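Local structure of Asp/Glu-specific dipeptidyl-peptidase (Flavobacterium psychrophilum, 5JXF) at residues Thr119-Asn133 with Lys207-Ile219. The protein removes dipeptides from the N-terminus of oligopeptides as a serine peptidase of family S46, cleaving strictly after aspartate or glutamate. Residues are numbered along the deposited sequence; the frame is centred on the assembly and turned at random.
Sequences TNGFWAMKMEDELPN and KDVRLVGAPPSLI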
loop_
_atom_site.group_PDB
_atom_site.type_symbol
_atom_site.label_atom_id
_atom_site.label_comp_id
_atom_site.label_asym_id
_atom_site.label_seq_id
_atom_site.Cartn_x
_atom_site.Cartn_y
_atom_site.Cartn_z
ATOM N N THR A 119 4.949 11.211 24.855
ATOM C CA THR A 119 4.380 9.866 24.929
ATOM C C THR A 119 3.003 9.848 25.591
ATOM O O THR A 119 2.065 9.268 25.060
ATOM C CB THR A 119 5.306 8.912 25.694
ATOM O OG1 THR A 119 6.607 8.924 25.093
ATOM C CG2 THR A 119 4.754 7.480 25.658
ATOM N N ASN A 120 2.880 10.512 26.734
ATOM C CA ASN A 120 1.700 10.372 27.589
ATOM C C ASN A 120 0.563 11.354 27.330
ATOM O O ASN A 120 -0.550 11.186 27.840
ATOM C CB ASN A 120 2.142 10.483 29.042
ATOM C CG ASN A 120 2.994 9.303 29.466
ATOM O OD1 ASN A 120 2.734 8.166 29.061
ATOM N ND2 ASN A 120 4.031 9.565 30.253
ATOM N N GLY A 121 0.840 12.384 26.537
ATOM C CA GLY A 121 -0.108 13.459 26.395
ATOM C C GLY A 121 -0.069 14.329 27.635
ATOM O O GLY A 121 0.771 14.138 28.524
ATOM N N PHE A 122 -0.980 15.295 27.696
ATOM C CA PHE A 122 -1.007 16.242 28.800
ATOM C C PHE A 122 -2.380 16.883 28.876
ATOM O O PHE A 122 -2.978 17.190 27.845
ATOM C CB PHE A 122 0.082 17.314 28.629
ATOM C CG PHE A 122 -0.131 18.528 29.484
ATOM C CD1 PHE A 122 -0.841 19.612 29.003
ATOM C CD2 PHE A 122 0.349 18.570 30.777
ATOM C CE1 PHE A 122 -1.056 20.713 29.792
ATOM C CE2 PHE A 122 0.141 19.672 31.564
ATOM C CZ PHE A 122 -0.562 20.743 31.074
ATOM N N TRP A 123 -2.879 17.091 30.096
ATOM C CA TRP A 123 -4.224 17.626 30.290
ATOM C C TRP A 123 -4.363 18.484 31.548
ATOM O O TRP A 123 -4.381 17.973 32.667
ATOM C CB TRP A 123 -5.237 16.486 30.322
ATOM C CG TRP A 123 -5.247 15.752 29.030
ATOM C CD1 TRP A 123 -4.551 14.622 28.730
ATOM C CD2 TRP A 123 -5.924 16.140 27.828
ATOM N NE1 TRP A 123 -4.769 14.268 27.429
ATOM C CE2 TRP A 123 -5.615 15.175 26.851
ATOM C CE3 TRP A 123 -6.774 17.198 27.488
ATOM C CZ2 TRP A 123 -6.131 15.226 25.560
ATOM C CZ3 TRP A 123 -7.280 17.256 26.206
ATOM C CH2 TRP A 123 -6.953 16.277 25.253
ATOM N N ALA A 124 -4.459 19.795 31.338
ATOM C CA ALA A 124 -4.662 20.749 32.417
ATOM C C ALA A 124 -6.045 20.591 33.014
ATOM O O ALA A 124 -7.033 20.988 32.404
ATOM C CB ALA A 124 -4.463 22.173 31.911
ATOM N N MET A 125 -6.111 20.011 34.206
ATOM C CA MET A 125 -7.389 19.714 34.857
ATOM C C MET A 125 -8.089 20.964 35.391
ATOM O O MET A 125 -9.284 20.953 35.665
ATOM C CB MET A 125 -7.177 18.705 35.987
ATOM C CG MET A 125 -6.924 17.291 35.480
ATOM S SD MET A 125 -8.191 16.853 34.278
ATOM C CE MET A 125 -7.534 15.338 33.578
ATOM N N LYS A 126 -7.327 22.035 35.540
ATOM C CA LYS A 126 -7.889 23.334 35.857
ATOM C C LYS A 126 -6.940 24.413 35.325
ATOM O O LYS A 126 -5.758 24.154 35.087
ATOM C CB LYS A 126 -8.149 23.459 37.365
ATOM C CG LYS A 126 -6.923 23.441 38.260
ATOM C CD LYS A 126 -7.352 23.258 39.718
ATOM C CE LYS A 126 -6.282 23.722 40.697
ATOM N NZ LYS A 126 -5.477 24.861 40.156
ATOM N N MET A 127 -7.466 25.612 35.116
ATOM C CA MET A 127 -6.785 26.591 34.277
ATOM C C MET A 127 -5.387 26.987 34.768
ATOM O O MET A 127 -4.563 27.451 33.978
ATOM C CB MET A 127 -7.663 27.836 34.121
ATOM C CG MET A 127 -8.902 27.587 33.257
ATOM S SD MET A 127 -9.926 29.051 32.952
ATOM C CE MET A 127 -11.269 28.354 31.978
ATOM N N GLU A 128 -5.097 26.785 36.049
ATOM C CA GLU A 128 -3.808 27.223 36.588
ATOM C C GLU A 128 -2.704 26.213 36.318
ATOM O O GLU A 128 -1.518 26.517 36.478
ATOM C CB GLU A 128 -3.909 27.487 38.090
ATOM C CG GLU A 128 -4.837 28.626 38.443
ATOM C CD GLU A 128 -6.300 28.206 38.476
ATOM O OE1 GLU A 128 -6.601 27.025 38.196
ATOM O OE2 GLU A 128 -7.157 29.068 38.771
ATOM N N ASP A 129 -3.102 25.011 35.911
ATOM C CA ASP A 129 -2.150 23.963 35.569
ATOM C C ASP A 129 -1.656 24.120 34.141
ATOM O O ASP A 129 -0.754 23.407 33.708
ATOM C CB ASP A 129 -2.786 22.583 35.744
ATOM C CG ASP A 129 -3.393 22.391 37.124
ATOM O OD1 ASP A 129 -2.951 23.070 38.080
ATOM O OD2 ASP A 129 -4.331 21.575 37.247
ATOM N N GLU A 130 -2.259 25.041 33.400
ATOM C CA GLU A 130 -1.913 25.192 32.001
ATOM C C GLU A 130 -0.481 25.702 31.892
ATOM O O GLU A 130 -0.042 26.492 32.709
ATOM C CB GLU A 130 -2.921 26.102 31.313
ATOM C CG GLU A 130 -4.340 25.581 31.504
ATOM C CD GLU A 130 -5.415 26.504 30.968
ATOM O OE1 GLU A 130 -5.078 27.637 30.565
ATOM O OE2 GLU A 130 -6.602 26.093 30.951
ATOM N N LEU A 131 0.263 25.198 30.916
ATOM C CA LEU A 131 1.695 25.459 30.862
ATOM C C LEU A 131 2.047 26.642 29.958
ATOM O O LEU A 131 1.811 26.627 28.753
ATOM C CB LEU A 131 2.457 24.212 30.399
ATOM C CG LEU A 131 2.149 22.872 31.068
ATOM C CD1 LEU A 131 3.091 21.800 30.542
ATOM C CD2 LEU A 131 2.234 22.975 32.582
ATOM N N PRO A 132 2.623 27.679 30.559
ATOM C CA PRO A 132 3.140 28.857 29.857
ATOM C C PRO A 132 4.140 28.487 28.771
ATOM O O PRO A 132 4.950 27.580 28.967
ATOM C CB PRO A 132 3.829 29.646 30.968
ATOM C CG PRO A 132 3.086 29.261 32.201
ATOM C CD PRO A 132 2.734 27.812 32.021
ATOM N N ASN A 133 4.091 29.175 27.641
ATOM C CA ASN A 133 5.038 28.903 26.581
ATOM C C ASN A 133 5.810 30.145 26.153
ATOM O O ASN A 133 5.244 31.056 25.557
ATOM C CB ASN A 133 4.309 28.288 25.388
ATOM C CG ASN A 133 3.634 26.975 25.747
ATOM O OD1 ASN A 133 4.309 26.006 26.064
ATOM N ND2 ASN A 133 2.307 26.936 25.691
ATOM N N LYS A 207 0.633 37.086 23.447
ATOM C CA LYS A 207 1.974 36.573 23.717
ATOM C C LYS A 207 2.018 35.684 24.949
ATOM O O LYS A 207 3.084 35.227 25.367
ATOM C CB LYS A 207 2.965 37.744 23.862
ATOM C CG LYS A 207 3.251 38.456 22.532
ATOM C CD LYS A 207 4.097 39.732 22.712
ATOM C CE LYS A 207 3.668 40.859 21.751
ATOM N NZ LYS A 207 2.385 41.551 22.148
ATOM N N ASP A 208 0.854 35.444 25.532
ATOM C CA ASP A 208 0.746 34.551 26.671
ATOM C C ASP A 208 -0.248 33.440 26.319
ATOM O O ASP A 208 -1.421 33.513 26.690
ATOM C CB ASP A 208 0.311 35.326 27.932
ATOM C CG ASP A 208 0.181 34.435 29.159
ATOM O OD1 ASP A 208 0.494 33.224 29.075
ATOM O OD2 ASP A 208 -0.218 34.954 30.221
ATOM N N VAL A 209 0.245 32.428 25.600
ATOM C CA VAL A 209 -0.551 31.274 25.156
ATOM C C VAL A 209 -0.073 29.983 25.833
ATOM O O VAL A 209 1.056 29.538 25.629
ATOM C CB VAL A 209 -0.482 31.131 23.628
ATOM C CG1 VAL A 209 -1.244 29.879 23.139
ATOM C CG2 VAL A 209 -1.005 32.415 22.965
ATOM N N ARG A 210 -0.940 29.392 26.647
ATOM C CA ARG A 210 -0.560 28.259 27.496
ATOM C C ARG A 210 -1.144 26.936 26.987
ATOM O O ARG A 210 -2.229 26.921 26.423
ATOM C CB ARG A 210 -1.015 28.499 28.933
ATOM C CG ARG A 210 -0.560 29.845 29.477
ATOM C CD ARG A 210 -1.080 30.115 30.869
ATOM N NE ARG A 210 -0.794 31.505 31.216
ATOM C CZ ARG A 210 -1.203 32.111 32.323
ATOM N NH1 ARG A 210 -1.918 31.453 33.214
ATOM N NH2 ARG A 210 -0.895 33.383 32.534
ATOM N N LEU A 211 -0.398 25.850 27.184
ATOM C CA LEU A 211 -0.825 24.504 26.777
ATOM C C LEU A 211 -1.933 23.974 27.669
ATOM O O LEU A 211 -1.793 23.947 28.899
ATOM C CB LEU A 211 0.355 23.529 26.802
ATOM C CG LEU A 211 0.047 22.051 26.487
ATOM C CD1 LEU A 211 -0.620 21.875 25.119
ATOM C CD2 LEU A 211 1.310 21.204 26.578
ATOM N N VAL A 212 -3.025 23.534 27.048
ATOM C CA VAL A 212 -4.199 23.060 27.790
ATOM C C VAL A 212 -4.392 21.544 27.683
ATOM O O VAL A 212 -4.679 20.881 28.678
ATOM C CB VAL A 212 -5.484 23.766 27.300
ATOM C CG1 VAL A 212 -6.742 23.094 27.849
ATOM C CG2 VAL A 212 -5.439 25.268 27.662
ATOM N N GLY A 213 -4.231 20.999 26.481
ATOM C CA GLY A 213 -4.422 19.576 26.277
ATOM C C GLY A 213 -3.728 19.014 25.047
ATOM O O GLY A 213 -3.633 19.675 24.004
ATOM N N ALA A 214 -3.226 17.790 25.172
ATOM C CA ALA A 214 -2.723 17.056 24.014
ATOM C C ALA A 214 -2.832 15.559 24.237
ATOM O O ALA A 214 -2.541 15.075 25.326
ATOM C CB ALA A 214 -1.287 17.430 23.715
ATOM N N PRO A 215 -3.233 14.825 23.190
ATOM C CA PRO A 215 -3.292 13.359 23.219
ATOM C C PRO A 215 -1.892 12.773 23.189
ATOM O O PRO A 215 -0.961 13.466 22.761
ATOM C CB PRO A 215 -4.045 13.013 21.933
ATOM C CG PRO A 215 -3.609 14.114 20.977
ATOM C CD PRO A 215 -3.559 15.358 21.856
ATOM N N PRO A 216 -1.739 11.512 23.609
ATOM C CA PRO A 216 -0.468 10.820 23.374
ATOM C C PRO A 216 -0.077 10.876 21.906
ATOM O O PRO A 216 -0.941 10.982 21.031
ATOM C CB PRO A 216 -0.761 9.381 23.830
ATOM C CG PRO A 216 -2.232 9.259 23.781
ATOM C CD PRO A 216 -2.749 10.610 24.195
ATOM N N SER A 217 1.226 10.855 21.643
ATOM C CA SER A 217 1.730 10.887 20.273
ATOM C C SER A 217 1.199 9.740 19.432
ATOM O O SER A 217 1.090 9.857 18.217
ATOM C CB SER A 217 3.256 10.847 20.261
ATOM O OG SER A 217 3.799 12.136 20.501
ATOM N N LEU A 218 0.880 8.619 20.072
ATOM C CA LEU A 218 0.398 7.474 19.308
ATOM C C LEU A 218 -0.976 7.800 18.736
ATOM O O LEU A 218 -1.340 7.294 17.690
ATOM C CB LEU A 218 0.378 6.203 20.158
ATOM C CG LEU A 218 1.781 5.617 20.390
ATOM C CD1 LEU A 218 1.762 4.616 21.534
ATOM C CD2 LEU A 218 2.382 4.988 19.107
ATOM N N ILE A 219 -1.726 8.685 19.388
ATOM C CA ILE A 219 -2.946 9.195 18.758
ATOM C C ILE A 219 -2.634 10.451 17.939
ATOM O O ILE A 219 -3.096 10.572 16.803
ATOM C CB ILE A 219 -4.044 9.452 19.796
ATOM C CG1 ILE A 219 -4.363 8.130 20.517
ATOM C CG2 ILE A 219 -5.306 9.982 19.127
ATOM C CD1 ILE A 219 -5.351 8.280 21.656
HETATM O O HOH W 1 1.988 7.952 22.681
HETATM O O HOH W 2 2.569 31.737 28.299
HETATM O O HOH W 3 2.820 32.319 24.994
#
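Phe122 and Ala214 bond to each other twice through their backbones, Phe122 N to Ala214 O and Ala214 N to Phe122 O both measuring 2.8 Å, so that 122-123 adds a short antiparallel strand to 197-214. Ala124 N adds a bond to Val212 O beside a classic beta bulge, where Val212 and Gly213 both face Met240. After the turn at 125-129 the chain returns to the same strand, where Leu131 and Leu211 exchange a second pair of backbone bonds. Asn133 extends this ladder with its side chain: ND2 donates to Val209 O at 2.9 Å, the acceptor lying near the amide plane, while OD1 is taken by His110. One water links Asn133 N to Asp208 OD1; a second accepts from Val209 N and lies close to Asn133 O.

Within strand 208-214, Arg210 holds Asp208 in a side-on salt bridge, NE to OD1 and NH2 to OD2, and its CG packs against Pro132 CA at 3.8 Å. Glu130, extended beyond CG, runs alongside Val212 with CD 3.5 Å from CG2.

With CG anti to its carbonyl carbon (chi1 -62°), Trp123 lays its indole over Gly213, whose CA makes a CH-pi contact 3.9 Å from the six-membered ring centroid. An alanine at Trp123 is likely to uncover Gly213 and open a gap against Val710 of helix 703-713. Phe122 CD1 meets Leu211 CD2 at 3.6 Å, with Leu211 O at the ring edge and Leu131 CD1 over one face.

Pro215 lies about 7 Å from Asp237, the probable charge-relay aspartate, between side chains. Backbone bonds and the Asn133 amide thus tie both ends of the excursion to strand 197-214, while Arg242 and Tyr244 match the buried Glu130 carboxylate.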